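Local structure of uncharacterized protein (4EXJ) at residues F85-K90 / V157-T162; I5-P10 / H31-P36; G14-V19 / D165-V170; Q111-T116 / L136-K141. The protein is of unknown function but belongs to the glutathione S-transferase superfamily, is Ure2-like, and may bind glutathione. All blocks are in the same frame, centred on the assembly; numbering follows the deposited sequence.

Interaction 1: F85-K90 / V157-T162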
loop_
_atom_site.group_PDB
_atom_site.type_symbol
_atom_site.label_atom_id
_atom_site.label_comp_id
_atom_site.label_asym_id
_atom_site.label_seq_id
_atom_site.Cartn_x
_atom_site.Cartn_y
_atom_site.Cartn_z
ATOM N N PHE B 85 -17.145 12.703 1.456
ATOM C CA PHE B 85 -16.476 11.579 0.789
ATOM C C PHE B 85 -15.583 10.751 1.688
ATOM O O PHE B 85 -14.817 9.915 1.203
ATOM C CB PHE B 85 -15.657 12.082 -0.407
ATOM C CG PHE B 85 -16.497 12.727 -1.484
ATOM C CD1 PHE B 85 -17.415 11.971 -2.204
ATOM C CD2 PHE B 85 -16.365 14.083 -1.770
ATOM C CE1 PHE B 85 -18.196 12.547 -3.204
ATOM C CE2 PHE B 85 -17.156 14.682 -2.760
ATOM C CZ PHE B 85 -18.074 13.903 -3.480
ATOM N N PHE B 86 -15.664 10.953 2.996
ATOM C CA PHE B 86 -14.856 10.125 3.878
ATOM C C PHE B 86 -15.399 10.159 5.273
ATOM O O PHE B 86 -16.253 10.994 5.596
ATOM C CB PHE B 86 -13.379 10.564 3.875
ATOM C CG PHE B 86 -13.062 11.734 4.791
ATOM C CD1 PHE B 86 -13.597 13.001 4.554
ATOM C CD2 PHE B 86 -12.206 11.570 5.870
ATOM C CE1 PHE B 86 -13.276 14.077 5.383
ATOM C CE2 PHE B 86 -11.894 12.643 6.710
ATOM C CZ PHE B 86 -12.435 13.894 6.463
ATOM N N TYR B 87 -14.887 9.240 6.081
ATOM C CA TYR B 87 -15.232 9.162 7.495
ATOM C C TYR B 87 -14.012 9.513 8.351
ATOM O O TYR B 87 -12.902 9.051 8.100
ATOM C CB TYR B 87 -15.734 7.768 7.808
ATOM C CG TYR B 87 -17.032 7.411 7.135
ATOM C CD1 TYR B 87 -18.249 7.829 7.666
ATOM C CD2 TYR B 87 -17.052 6.665 5.952
ATOM C CE1 TYR B 87 -19.447 7.511 7.051
ATOM C CE2 TYR B 87 -18.254 6.337 5.336
ATOM C CZ TYR B 87 -19.445 6.766 5.890
ATOM O OH TYR B 87 -20.639 6.442 5.284
ATOM N N SER B 88 -14.210 10.349 9.366
ATOM C CA SER B 88 -13.087 10.716 10.220
ATOM C C SER B 88 -13.065 9.790 11.440
ATOM O O SER B 88 -14.035 9.099 11.735
ATOM C CB SER B 88 -13.157 12.194 10.645
ATOM O OG SER B 88 -14.146 12.367 11.640
ATOM N N LEU B 89 -11.926 9.759 12.108
ATOM C CA LEU B 89 -11.723 8.861 13.231
ATOM C C LEU B 89 -12.734 9.127 14.362
ATOM O O LEU B 89 -13.317 8.192 14.917
ATOM C CB LEU B 89 -10.277 8.976 13.702
ATOM C CG LEU B 89 -9.809 8.121 14.881
ATOM C CD1 LEU B 89 -10.170 6.639 14.690
ATOM C CD2 LEU B 89 -8.321 8.307 15.069
ATOM N N LYS B 90 -12.981 10.398 14.665
ATOM C CA LYS B 90 -13.935 10.742 15.731
ATOM C C LYS B 90 -15.358 10.572 15.246
ATOM O O LYS B 90 -16.237 10.098 15.973
ATOM C CB LYS B 90 -13.733 12.178 16.194
ATOM C CG LYS B 90 -12.688 12.344 17.262
ATOM C CD LYS B 90 -12.747 13.742 17.857
ATOM C CE LYS B 90 -11.572 13.967 18.798
ATOM N NZ LYS B 90 -11.578 15.337 19.393
ATOM N N VAL B 157 -17.588 1.263 1.696
ATOM C CA VAL B 157 -17.578 1.659 3.101
ATOM C C VAL B 157 -18.819 2.477 3.421
ATOM O O VAL B 157 -19.134 3.453 2.738
ATOM C CB VAL B 157 -16.311 2.497 3.455
ATOM C CG1 VAL B 157 -16.310 2.884 4.933
ATOM C CG2 VAL B 157 -15.022 1.709 3.109
ATOM N N GLY B 158 -19.516 2.091 4.480
ATOM C CA GLY B 158 -20.651 2.898 4.914
ATOM C C GLY B 158 -21.768 2.850 3.893
ATOM O O GLY B 158 -21.964 1.835 3.238
ATOM N N ASP B 159 -22.517 3.940 3.777
ATOM C CA ASP B 159 -23.707 3.908 2.938
ATOM C C ASP B 159 -23.656 4.886 1.778
ATOM O O ASP B 159 -24.695 5.310 1.273
ATOM C CB ASP B 159 -24.969 4.135 3.792
ATOM C CG ASP B 159 -24.989 5.490 4.491
ATOM O OD1 ASP B 159 -24.026 6.279 4.364
ATOM O OD2 ASP B 159 -26.000 5.769 5.174
ATOM N N LYS B 160 -22.455 5.232 1.325
ATOM C CA LYS B 160 -22.343 6.226 0.281
ATOM C C LYS B 160 -21.004 6.092 -0.435
ATOM O O LYS B 160 -20.074 5.436 0.065
ATOM C CB LYS B 160 -22.452 7.626 0.861
ATOM C CG LYS B 160 -21.292 7.996 1.758
ATOM C CD LYS B 160 -21.511 9.344 2.412
ATOM C CE LYS B 160 -20.455 9.635 3.453
ATOM N NZ LYS B 160 -20.801 10.880 4.192
ATOM N N PHE B 161 -20.949 6.707 -1.608
ATOM C CA PHE B 161 -19.715 6.845 -2.387
ATOM C C PHE B 161 -18.644 7.581 -1.570
ATOM O O PHE B 161 -18.878 8.686 -1.070
ATOM C CB PHE B 161 -20.061 7.636 -3.655
ATOM C CG PHE B 161 -18.908 7.879 -4.601
ATOM C CD1 PHE B 161 -18.060 8.964 -4.429
ATOM C CD2 PHE B 161 -18.749 7.077 -5.726
ATOM C CE1 PHE B 161 -17.040 9.205 -5.339
ATOM C CE2 PHE B 161 -17.730 7.321 -6.634
ATOM C CZ PHE B 161 -16.891 8.378 -6.446
ATOM N N THR B 162 -17.458 6.969 -1.436
ATOM C CA THR B 162 -16.361 7.592 -0.700
ATOM C C THR B 162 -15.011 7.514 -1.428
ATOM O O THR B 162 -14.899 7.009 -2.556
ATOM C CB THR B 162 -16.117 6.907 0.670
ATOM O OG1 THR B 162 -15.646 5.564 0.478
ATOM C CG2 THR B 162 -17.388 6.912 1.527
HETATM O O HOH W 1 -18.782 10.784 6.229
HETATM O O HOH W 2 -23.098 7.951 6.019
#
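Phe85 brings CD1 and CE1 to the edge of the Phe161 ring, with Phe85 CE1 3.8 Å from Phe161 CD1. The carbonyl oxygen of Phe161 sits near the plane of the Phe85 ring, at its edge, and the carbonyl oxygen of Phe85 in turn lies 3.3 Å from Thr162 CB. Next in line, Phe86 reaches the other loop through water: its carbonyl oxygen probably accepts a hydrogen bond from a water that itself accepts one from Lys160 NZ, at 2.9 Å. The same ammonium group is bonded to the carbonyl of His83, so the lysine ties down two points of the chain before helix 93-120.

These are two irregular connections of the helical C-terminal domain of the glutathione S-transferase fold. Segment 157-162 makes a type II' turn from Val157 to Lys160 and ends at Thr162, the N-cap of helix 163-179; its OG1 accepts from Val164 N.

Tyr87 reaches into that turn. With CG anti to the carbonyl carbon (chi1 -66°), its ring runs past Val157 CG1, which lies 4.0 Å from Tyr87 CE2, while Thr162 CG2 approaches the same CE2 to 3.9 Å. Lys160 CE lies 3.7 Å from Tyr87 OH. Asp159 N gives Tyr87 OH a weak bond of 3.5 Å, and a water joins this hydroxyl to Asp159 OD1, to which it donates at 2.5 Å.

Interaction 2: I5-P10 / H31-P36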
loop_
_atom_site.group_PDB
_atom_site.type_symbol
_atom_site.label_atom_id
_atom_site.label_comp_id
_atom_site.label_asym_id
_atom_site.label_seq_id
_atom_site.Cartn_x
_atom_site.Cartn_y
_atom_site.Cartn_z
ATOM N N ILE B 5 -0.972 22.740 -5.628
ATOM C CA ILE B 5 -0.764 22.239 -6.980
ATOM C C ILE B 5 -0.692 20.711 -7.003
ATOM O O ILE B 5 0.162 20.115 -6.335
ATOM C CB ILE B 5 0.584 22.709 -7.567
ATOM C CG1 ILE B 5 0.749 24.225 -7.439
ATOM C CG2 ILE B 5 0.727 22.219 -9.016
ATOM C CD1 ILE B 5 2.145 24.703 -7.818
ATOM N N LEU B 6 -1.547 20.092 -7.809
ATOM C CA LEU B 6 -1.465 18.652 -8.018
ATOM C C LEU B 6 -0.719 18.352 -9.310
ATOM O O LEU B 6 -1.203 18.647 -10.412
ATOM C CB LEU B 6 -2.866 18.044 -8.062
ATOM C CG LEU B 6 -2.906 16.534 -8.349
ATOM C CD1 LEU B 6 -2.403 15.738 -7.153
ATOM C CD2 LEU B 6 -4.348 16.174 -8.635
ATOM N N TYR B 7 0.474 17.798 -9.178
ATOM C CA TYR B 7 1.237 17.332 -10.331
ATOM C C TYR B 7 0.823 15.886 -10.559
ATOM O O TYR B 7 0.954 15.040 -9.671
ATOM C CB TYR B 7 2.734 17.401 -10.087
ATOM C CG TYR B 7 3.245 18.816 -9.914
ATOM C CD1 TYR B 7 3.544 19.592 -11.029
ATOM C CD2 TYR B 7 3.410 19.372 -8.657
ATOM C CE1 TYR B 7 4.004 20.882 -10.901
ATOM C CE2 TYR B 7 3.878 20.685 -8.513
ATOM C CZ TYR B 7 4.170 21.425 -9.649
ATOM O OH TYR B 7 4.632 22.719 -9.546
ATOM N N THR B 8 0.289 15.603 -11.733
ATOM C CA THR B 8 -0.203 14.251 -11.957
ATOM C C THR B 8 -0.191 13.862 -13.427
ATOM O O THR B 8 0.206 14.652 -14.285
ATOM C CB THR B 8 -1.609 14.077 -11.329
ATOM O OG1 THR B 8 -1.970 12.683 -11.322
ATOM C CG2 THR B 8 -2.659 14.882 -12.063
ATOM N N GLY B 9 -0.621 12.636 -13.703
ATOM C CA GLY B 9 -0.655 12.109 -15.063
ATOM C C GLY B 9 -1.937 11.323 -15.205
ATOM O O GLY B 9 -2.563 10.997 -14.216
ATOM N N PRO B 10 -2.339 11.023 -16.440
ATOM C CA PRO B 10 -3.584 10.284 -16.665
ATOM C C PRO B 10 -3.401 8.782 -16.460
ATOM O O PRO B 10 -3.484 7.986 -17.405
ATOM C CB PRO B 10 -3.902 10.610 -18.133
ATOM C CG PRO B 10 -2.529 10.774 -18.752
ATOM C CD PRO B 10 -1.730 11.492 -17.699
ATOM N N HIS B 31 -1.672 20.343 -12.570
ATOM C CA HIS B 31 -0.643 20.328 -13.591
ATOM C C HIS B 31 -0.588 18.942 -14.194
ATOM O O HIS B 31 0.088 18.058 -13.667
ATOM C CB HIS B 31 0.708 20.699 -12.982
ATOM C CG HIS B 31 1.805 20.863 -13.986
ATOM N ND1 HIS B 31 2.433 19.794 -14.587
ATOM C CD2 HIS B 31 2.397 21.975 -14.486
ATOM C CE1 HIS B 31 3.360 20.238 -15.417
ATOM N NE2 HIS B 31 3.357 21.558 -15.375
ATOM N N MET B 32 -1.320 18.748 -15.290
ATOM C CA MET B 32 -1.395 17.441 -15.946
ATOM C C MET B 32 -0.226 17.217 -16.916
ATOM O O MET B 32 -0.091 17.928 -17.920
ATOM C CB MET B 32 -2.753 17.286 -16.658
ATOM C CG MET B 32 -2.956 15.951 -17.377
ATOM S SD MET B 32 -3.104 14.536 -16.260
ATOM C CE MET B 32 -4.722 14.801 -15.546
ATOM N N PHE B 33 0.632 16.256 -16.604
ATOM C CA PHE B 33 1.747 15.901 -17.483
ATOM C C PHE B 33 1.222 15.182 -18.715
ATOM O O PHE B 33 0.190 14.511 -18.649
ATOM C CB PHE B 33 2.725 14.938 -16.788
ATOM C CG PHE B 33 3.525 15.557 -15.658
ATOM C CD1 PHE B 33 4.296 16.693 -15.864
ATOM C CD2 PHE B 33 3.531 14.973 -14.397
ATOM C CE1 PHE B 33 5.038 17.254 -14.815
ATOM C CE2 PHE B 33 4.266 15.517 -13.358
ATOM C CZ PHE B 33 5.028 16.662 -13.570
ATOM N N HIS B 34 1.944 15.306 -19.831
ATOM C CA HIS B 34 1.770 14.378 -20.948
ATOM C C HIS B 34 2.233 12.990 -20.513
ATOM O O HIS B 34 3.023 12.855 -19.574
ATOM C CB HIS B 34 2.558 14.844 -22.177
ATOM C CG HIS B 34 1.803 15.797 -23.054
ATOM N ND1 HIS B 34 1.720 17.149 -22.790
ATOM C CD2 HIS B 34 1.094 15.592 -24.190
ATOM C CE1 HIS B 34 0.994 17.734 -23.724
ATOM N NE2 HIS B 34 0.601 16.811 -24.587
ATOM N N TRP B 35 1.740 11.953 -21.176
ATOM C CA TRP B 35 2.086 10.590 -20.778
ATOM C C TRP B 35 2.479 9.705 -21.962
ATOM O O TRP B 35 1.696 9.538 -22.899
ATOM C CB TRP B 35 0.942 9.943 -19.973
ATOM C CG TRP B 35 1.456 8.994 -18.972
ATOM C CD1 TRP B 35 1.411 7.634 -19.023
ATOM C CD2 TRP B 35 2.166 9.327 -17.769
ATOM N NE1 TRP B 35 2.036 7.095 -17.923
ATOM C CE2 TRP B 35 2.503 8.115 -17.136
ATOM C CE3 TRP B 35 2.538 10.535 -17.166
ATOM C CZ2 TRP B 35 3.192 8.069 -15.923
ATOM C CZ3 TRP B 35 3.217 10.492 -15.963
ATOM C CH2 TRP B 35 3.544 9.273 -15.358
ATOM N N PRO B 36 3.695 9.128 -21.918
ATOM C CA PRO B 36 4.675 9.319 -20.845
ATOM C C PRO B 36 5.336 10.693 -20.900
ATOM O O PRO B 36 5.154 11.430 -21.869
ATOM C CB PRO B 36 5.713 8.214 -21.104
ATOM C CG PRO B 36 5.569 7.883 -22.544
ATOM C CD PRO B 36 4.132 8.121 -22.900
#
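Leu6 O accepts the shortest bond here, 2.8 Å from His31 N. The chains then exchange partners as parallel strands do: Thr8 N donates to His31 O at 3.1 Å, and Thr8 O receives Phe33 N at 2.9 Å. Tyr7 pairs with His31 and Thr8 with Met32. Together with helix 15-23 these strands form the beta-alpha-beta unit that begins the thioredoxin-like domain of glutathione S-transferases.

On the face carrying Tyr7 and His31, the two rings meet obliquely, their planes 49° apart. Tyr7 CE1 lies over one face of the imidazole, towards its rim, while Tyr7 CD1 is 3.6 Å from His31 CB. Phe33 adds its ring to this side, and Phe33 CE2 comes within 4.1 Å of Tyr7 CB.

On the face of Thr8 and Met32, the methionine folds back at chi2 and chi3 (68° and 72°). That bend carries Met32 SD to 3.6 Å from Pro10 CD and leaves CE near Thr8 CG2. Trp35 CB packs against Pro10 CG beyond the strand end. Thr8 OG1 is bonded to Gly14 O, linking the strand to the turn before helix 15-23.

The backbone bonds that set the strand register thus run as far as Phe33 N; beyond them Pro10, which has no N-H to offer, meets Met32 and Trp35 through apolar contacts alone.

Interaction 3: G14-V19 / D165-V170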
loop_
_atom_site.group_PDB
_atom_site.type_symbol
_atom_site.label_atom_id
_atom_site.label_comp_id
_atom_site.label_asym_id
_atom_site.label_seq_id
_atom_site.Cartn_x
_atom_site.Cartn_y
_atom_site.Cartn_z
ATOM N N GLY B 14 -2.471 8.487 -10.949
ATOM C CA GLY B 14 -2.591 9.918 -11.147
ATOM C C GLY B 14 -4.005 10.455 -11.009
ATOM O O GLY B 14 -4.216 11.575 -10.553
ATOM N N ARG B 15 -4.983 9.655 -11.435
ATOM C CA ARG B 15 -6.345 10.140 -11.576
ATOM C C ARG B 15 -7.099 10.178 -10.257
ATOM O O ARG B 15 -8.088 10.860 -10.152
ATOM C CB ARG B 15 -7.099 9.300 -12.624
ATOM C CG ARG B 15 -6.733 9.680 -14.056
ATOM C CD ARG B 15 -6.982 8.464 -14.971
ATOM N NE ARG B 15 -6.938 8.801 -16.390
ATOM C CZ ARG B 15 -7.054 7.875 -17.336
ATOM N NH1 ARG B 15 -7.183 6.601 -16.977
ATOM N NH2 ARG B 15 -7.032 8.218 -18.628
ATOM N N LYS B 16 -6.615 9.460 -9.250
ATOM C CA LYS B 16 -7.377 9.365 -8.011
ATOM C C LYS B 16 -7.593 10.713 -7.307
ATOM O O LYS B 16 -8.734 11.116 -7.065
ATOM C CB LYS B 16 -6.725 8.370 -7.077
ATOM C CG LYS B 16 -6.875 6.931 -7.527
ATOM C CD LYS B 16 -6.346 5.998 -6.460
ATOM C CE LYS B 16 -5.574 4.892 -7.046
ATOM N NZ LYS B 16 -4.537 4.286 -6.149
ATOM N N PRO B 17 -6.503 11.414 -6.952
ATOM C CA PRO B 17 -6.696 12.698 -6.270
ATOM C C PRO B 17 -7.267 13.763 -7.204
ATOM O O PRO B 17 -7.931 14.694 -6.761
ATOM C CB PRO B 17 -5.273 13.060 -5.765
ATOM C CG PRO B 17 -4.339 12.262 -6.618
ATOM C CD PRO B 17 -5.084 11.028 -7.078
ATOM N N LEU B 18 -7.087 13.581 -8.494
ATOM C CA LEU B 18 -7.676 14.451 -9.458
ATOM C C LEU B 18 -9.189 14.389 -9.426
ATOM O O LEU B 18 -9.848 15.380 -9.330
ATOM C CB LEU B 18 -7.198 14.014 -10.826
ATOM C CG LEU B 18 -7.678 14.748 -12.058
ATOM C CD1 LEU B 18 -7.168 16.130 -12.006
ATOM C CD2 LEU B 18 -7.124 14.056 -13.290
ATOM N N VAL B 19 -9.722 13.188 -9.438
ATOM C CA VAL B 19 -11.164 13.019 -9.282
ATOM C C VAL B 19 -11.678 13.640 -7.969
ATOM O O VAL B 19 -12.661 14.381 -7.978
ATOM C CB VAL B 19 -11.574 11.529 -9.349
ATOM C CG1 VAL B 19 -13.024 11.317 -8.899
ATOM C CG2 VAL B 19 -11.342 10.983 -10.774
ATOM N N ASP B 165 -14.233 4.149 -2.802
ATOM C CA ASP B 165 -14.790 3.924 -4.131
ATOM C C ASP B 165 -14.007 4.652 -5.213
ATOM O O ASP B 165 -13.849 4.110 -6.297
ATOM C CB ASP B 165 -16.267 4.313 -4.203
ATOM C CG ASP B 165 -17.089 3.606 -3.138
ATOM O OD1 ASP B 165 -17.292 2.369 -3.241
ATOM O OD2 ASP B 165 -17.473 4.301 -2.174
ATOM N N ILE B 166 -13.539 5.868 -4.933
ATOM C CA ILE B 166 -12.694 6.565 -5.903
ATOM C C ILE B 166 -11.428 5.741 -6.174
ATOM O O ILE B 166 -11.065 5.525 -7.343
ATOM C CB ILE B 166 -12.305 7.961 -5.421
ATOM C CG1 ILE B 166 -13.550 8.858 -5.298
ATOM C CG2 ILE B 166 -11.287 8.609 -6.349
ATOM C CD1 ILE B 166 -13.257 10.195 -4.628
ATOM N N ALA B 167 -10.753 5.285 -5.123
ATOM C CA ALA B 167 -9.503 4.542 -5.338
ATOM C C ALA B 167 -9.767 3.297 -6.218
ATOM O O ALA B 167 -9.092 3.075 -7.242
ATOM C CB ALA B 167 -8.869 4.154 -4.009
ATOM N N PHE B 168 -10.721 2.477 -5.840
ATOM C CA PHE B 168 -11.017 1.297 -6.605
ATOM C C PHE B 168 -11.552 1.581 -8.038
ATOM O O PHE B 168 -11.182 0.918 -8.966
ATOM C CB PHE B 168 -11.997 0.391 -5.843
ATOM C CG PHE B 168 -11.372 -0.492 -4.794
ATOM C CD1 PHE B 168 -10.625 -1.588 -5.135
ATOM C CD2 PHE B 168 -11.560 -0.242 -3.461
ATOM C CE1 PHE B 168 -10.106 -2.400 -4.164
ATOM C CE2 PHE B 168 -11.030 -1.067 -2.507
ATOM C CZ PHE B 168 -10.285 -2.128 -2.866
ATOM N N LEU B 169 -12.437 2.554 -8.185
ATOM C CA LEU B 169 -12.983 2.857 -9.497
ATOM C C LEU B 169 -11.941 3.353 -10.503
ATOM O O LEU B 169 -11.976 3.009 -11.649
ATOM C CB LEU B 169 -14.172 3.813 -9.417
ATOM C CG LEU B 169 -13.930 5.291 -9.387
ATOM C CD1 LEU B 169 -13.619 5.820 -10.731
ATOM C CD2 LEU B 169 -15.134 5.957 -8.837
ATOM N N VAL B 170 -11.032 4.180 -10.039
ATOM C CA VAL B 170 -9.993 4.646 -10.916
ATOM C C VAL B 170 -9.072 3.504 -11.395
ATOM O O VAL B 170 -8.752 3.433 -12.546
ATOM C CB VAL B 170 -9.184 5.778 -10.275
ATOM C CG1 VAL B 170 -7.978 6.119 -11.088
ATOM C CG2 VAL B 170 -10.041 6.978 -10.100
HETATM O O HOH W 3 -8.442 5.493 -14.635
#
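Lys16 lies across helix 163-179 with the aliphatic part of its chain, CG meeting Val170 CB at 3.8 Å and CD resting 3.7 Å from Ala167 CA. Its CG is anti to the carbonyl carbon (chi1 -71°), and a bend at chi3 follows before the ammonium group reaches Asn13, Asn69 and Gln106. Val170 receives the neighbouring residue too: its CG1 branch touches Arg15 CB at 3.6 Å. One turn before Val170, Ile166 meets Val19, the two running alongside one another and pointing opposite ways. The CG2 branch of Ile166 does the touching, 4.1 Å from Val19 CG1 and 3.6 Å from Lys16 O.

The axes of 15-19 and 165-170 approach to 9.2 Å at a crossing angle of 133°, and Ala167, with its small side chain, lies where the backbones are nearest. This buried seam joins the first helix of the N-terminal domain to the C-terminal helical domain of the glutathione S-transferase fold.

Arg15 extends away from the seam to a salt bridge with Glu177 and a bond to the carbonyl of His215, while a water accepts from its NH1 and donates to Val170 O at 3.0 Å. No direct hydrogen bond crosses; the contact is van der Waals packing. Both residues, Arg15 and Lys16, are buried, and their charged ends have polar or acidic partners, which would probably offset the cost.

Interaction 4: Q111-T116 / L136-K141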
loop_
_atom_site.group_PDB
_atom_site.type_symbol
_atom_site.label_atom_id
_atom_site.label_comp_id
_atom_site.label_asym_id
_atom_site.label_seq_id
_atom_site.Cartn_x
_atom_site.Cartn_y
_atom_site.Cartn_z
ATOM N N GLN B 111 -3.467 -1.851 -7.394
ATOM C CA GLN B 111 -2.596 -1.093 -8.281
ATOM C C GLN B 111 -1.195 -1.723 -8.367
ATOM O O GLN B 111 -0.687 -1.991 -9.474
ATOM C CB GLN B 111 -2.513 0.362 -7.828
ATOM C CG GLN B 111 -1.575 1.216 -8.718
ATOM C CD GLN B 111 -2.044 1.398 -10.167
ATOM O OE1 GLN B 111 -1.235 1.276 -11.104
ATOM N NE2 GLN B 111 -3.322 1.722 -10.360
ATOM N N SER B 112 -0.568 -1.955 -7.215
ATOM C CA SER B 112 0.841 -2.389 -7.210
ATOM C C SER B 112 1.042 -3.791 -7.788
ATOM O O SER B 112 2.010 -4.018 -8.517
ATOM C CB SER B 112 1.408 -2.329 -5.795
ATOM O OG SER B 112 1.748 -0.987 -5.490
ATOM N N GLN B 113 0.198 -4.730 -7.405
ATOM C CA GLN B 113 0.269 -6.118 -7.852
ATOM C C GLN B 113 -0.176 -6.411 -9.265
ATOM O O GLN B 113 0.090 -7.452 -9.753
ATOM C CB GLN B 113 -0.507 -7.050 -6.932
ATOM C CG GLN B 113 0.147 -7.366 -5.629
ATOM C CD GLN B 113 1.306 -8.286 -5.776
ATOM O OE1 GLN B 113 1.141 -9.430 -6.114
ATOM N NE2 GLN B 113 2.486 -7.777 -5.564
ATOM N N THR B 114 -0.926 -5.526 -9.876
ATOM C CA THR B 114 -1.450 -5.807 -11.181
ATOM C C THR B 114 -1.018 -4.807 -12.256
ATOM O O THR B 114 -0.122 -5.078 -12.992
ATOM C CB THR B 114 -2.991 -5.996 -11.131
ATOM O OG1 THR B 114 -3.647 -4.771 -10.866
ATOM C CG2 THR B 114 -3.357 -6.992 -10.071
ATOM N N LEU B 115 -1.625 -3.636 -12.279
ATOM C CA LEU B 115 -1.310 -2.642 -13.275
ATOM C C LEU B 115 0.147 -2.173 -13.248
ATOM O O LEU B 115 0.756 -2.041 -14.261
ATOM C CB LEU B 115 -2.204 -1.426 -13.105
ATOM C CG LEU B 115 -3.711 -1.607 -13.177
ATOM C CD1 LEU B 115 -4.484 -0.338 -12.918
ATOM C CD2 LEU B 115 -4.069 -2.135 -14.499
ATOM N N THR B 116 0.707 -1.924 -12.081
ATOM C CA THR B 116 2.086 -1.403 -12.084
ATOM C C THR B 116 3.066 -2.458 -12.576
ATOM O O THR B 116 3.969 -2.136 -13.342
ATOM C CB THR B 116 2.483 -0.913 -10.714
ATOM O OG1 THR B 116 1.590 0.146 -10.379
ATOM C CG2 THR B 116 3.910 -0.373 -10.748
ATOM N N LEU B 136 -2.370 -11.994 -13.963
ATOM C CA LEU B 136 -3.708 -12.544 -14.111
ATOM C C LEU B 136 -4.209 -13.181 -12.795
ATOM O O LEU B 136 -5.343 -12.944 -12.361
ATOM C CB LEU B 136 -3.705 -13.557 -15.251
ATOM C CG LEU B 136 -5.073 -13.948 -15.786
ATOM C CD1 LEU B 136 -5.904 -12.730 -16.264
ATOM C CD2 LEU B 136 -4.867 -14.947 -16.932
ATOM N N SER B 137 -3.355 -13.959 -12.138
ATOM C CA SER B 137 -3.722 -14.571 -10.860
ATOM C C SER B 137 -3.951 -13.496 -9.801
ATOM O O SER B 137 -4.816 -13.636 -8.933
ATOM C CB SER B 137 -2.642 -15.544 -10.387
ATOM O OG SER B 137 -2.388 -16.540 -11.362
ATOM N N SER B 138 -3.161 -12.421 -9.871
ATOM C CA SER B 138 -3.356 -11.310 -8.921
ATOM C C SER B 138 -4.709 -10.627 -9.128
ATOM O O SER B 138 -5.362 -10.219 -8.167
ATOM C CB SER B 138 -2.221 -10.284 -9.011
ATOM O OG SER B 138 -1.014 -10.855 -8.552
ATOM N N PHE B 139 -5.138 -10.486 -10.382
ATOM C CA PHE B 139 -6.446 -9.897 -10.652
ATOM C C PHE B 139 -7.540 -10.836 -10.146
ATOM O O PHE B 139 -8.531 -10.405 -9.595
ATOM C CB PHE B 139 -6.665 -9.736 -12.159
ATOM C CG PHE B 139 -6.143 -8.441 -12.725
ATOM C CD1 PHE B 139 -6.526 -7.220 -12.181
ATOM C CD2 PHE B 139 -5.330 -8.442 -13.848
ATOM C CE1 PHE B 139 -6.078 -6.022 -12.706
ATOM C CE2 PHE B 139 -4.846 -7.230 -14.389
ATOM C CZ PHE B 139 -5.217 -6.027 -13.822
ATOM N N GLU B 140 -7.362 -12.121 -10.394
ATOM C CA GLU B 140 -8.333 -13.104 -9.927
ATOM C C GLU B 140 -8.555 -12.988 -8.415
ATOM O O GLU B 140 -9.704 -13.023 -7.931
ATOM C CB GLU B 140 -7.854 -14.502 -10.292
ATOM C CG GLU B 140 -7.934 -14.751 -11.793
ATOM C CD GLU B 140 -9.377 -14.842 -12.279
ATOM O OE1 GLU B 140 -10.296 -14.829 -11.429
ATOM O OE2 GLU B 140 -9.595 -14.930 -13.507
ATOM N N LYS B 141 -7.456 -12.849 -7.676
ATOM C CA LYS B 141 -7.530 -12.700 -6.219
ATOM C C LYS B 141 -8.205 -11.410 -5.803
ATOM O O LYS B 141 -9.023 -11.404 -4.875
ATOM C CB LYS B 141 -6.134 -12.713 -5.589
ATOM C CG LYS B 141 -5.545 -14.106 -5.418
ATOM C CD LYS B 141 -4.105 -14.048 -4.919
ATOM C CE LYS B 141 -3.438 -15.424 -5.007
ATOM N NZ LYS B 141 -1.955 -15.360 -4.835
HETATM O O HOH W 4 -1.157 -10.575 -5.656
#
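Thr114 presses against the Phe139 ring in the tightest part of this contact. Its CB stands over one face, 3.7 Å from the ring centroid and 22° off the normal, a CH-pi contact offset towards the rim. Thr114 OG1 comes within 3.3 Å of Phe139 CE1, while the hydroxyl is bonded to the carbonyl of Phe110 in its own helix. The methyl branch, anti to the carbonyl carbon, points on to Ser138, with Thr114 CG2 3.6 Å from Ser138 CB. Leu115 CD2 approaches the edge of the same ring, 4.1 Å from Phe139 CZ, and Arg175 and Leu179 of helix 163-179 also pack on Phe139.

The helices belong to the C-terminal bundle of the glutathione S-transferase fold, and the axes of 111-116 and 136-141 come within 8.7 Å at a crossing angle of -132°. Helix 93-120 widens into a pi-type turn at 111-116, Thr116 N bonding to Gln111 O.

Away from the ring the fit is looser and water enters. Gln113 OE1 and Ser138 OG stand 3.6 Å apart without a direct bond; a water bridges them, donating to Gln113 OE1 at 2.6 Å. Both oxygens also bond to Tyr134, and Gln113 NE2 to Ser112 OG of the second subunit. Gln113 O, buried beside Ser138, has no hydrogen-bond partner in the model.

Interaction 3 is the most central, about 4 Å from the chain centre, and joins the N-terminal thioredoxin-like domain to the helical domain. It touches interaction 2, its centre about 14 Å away, and interaction 1, about 15 Å away. With interaction 2 it shares the unit of strand 4-8, helix 15-23 and strand 28-32, and their segments alternate along the chain. Helix 163-179 follows segment 157-162 and carries segment 165-170; before it comes helix 129-149 of interaction 4, whose centre is about 17 Å from that of interaction 3, nearest atoms about 5 Å apart without touching. Interaction 4 falls between the segments of interaction 1 in sequence, centres about 26 Å apart. Both reach the second subunit, so the helical domain takes part in the dimer.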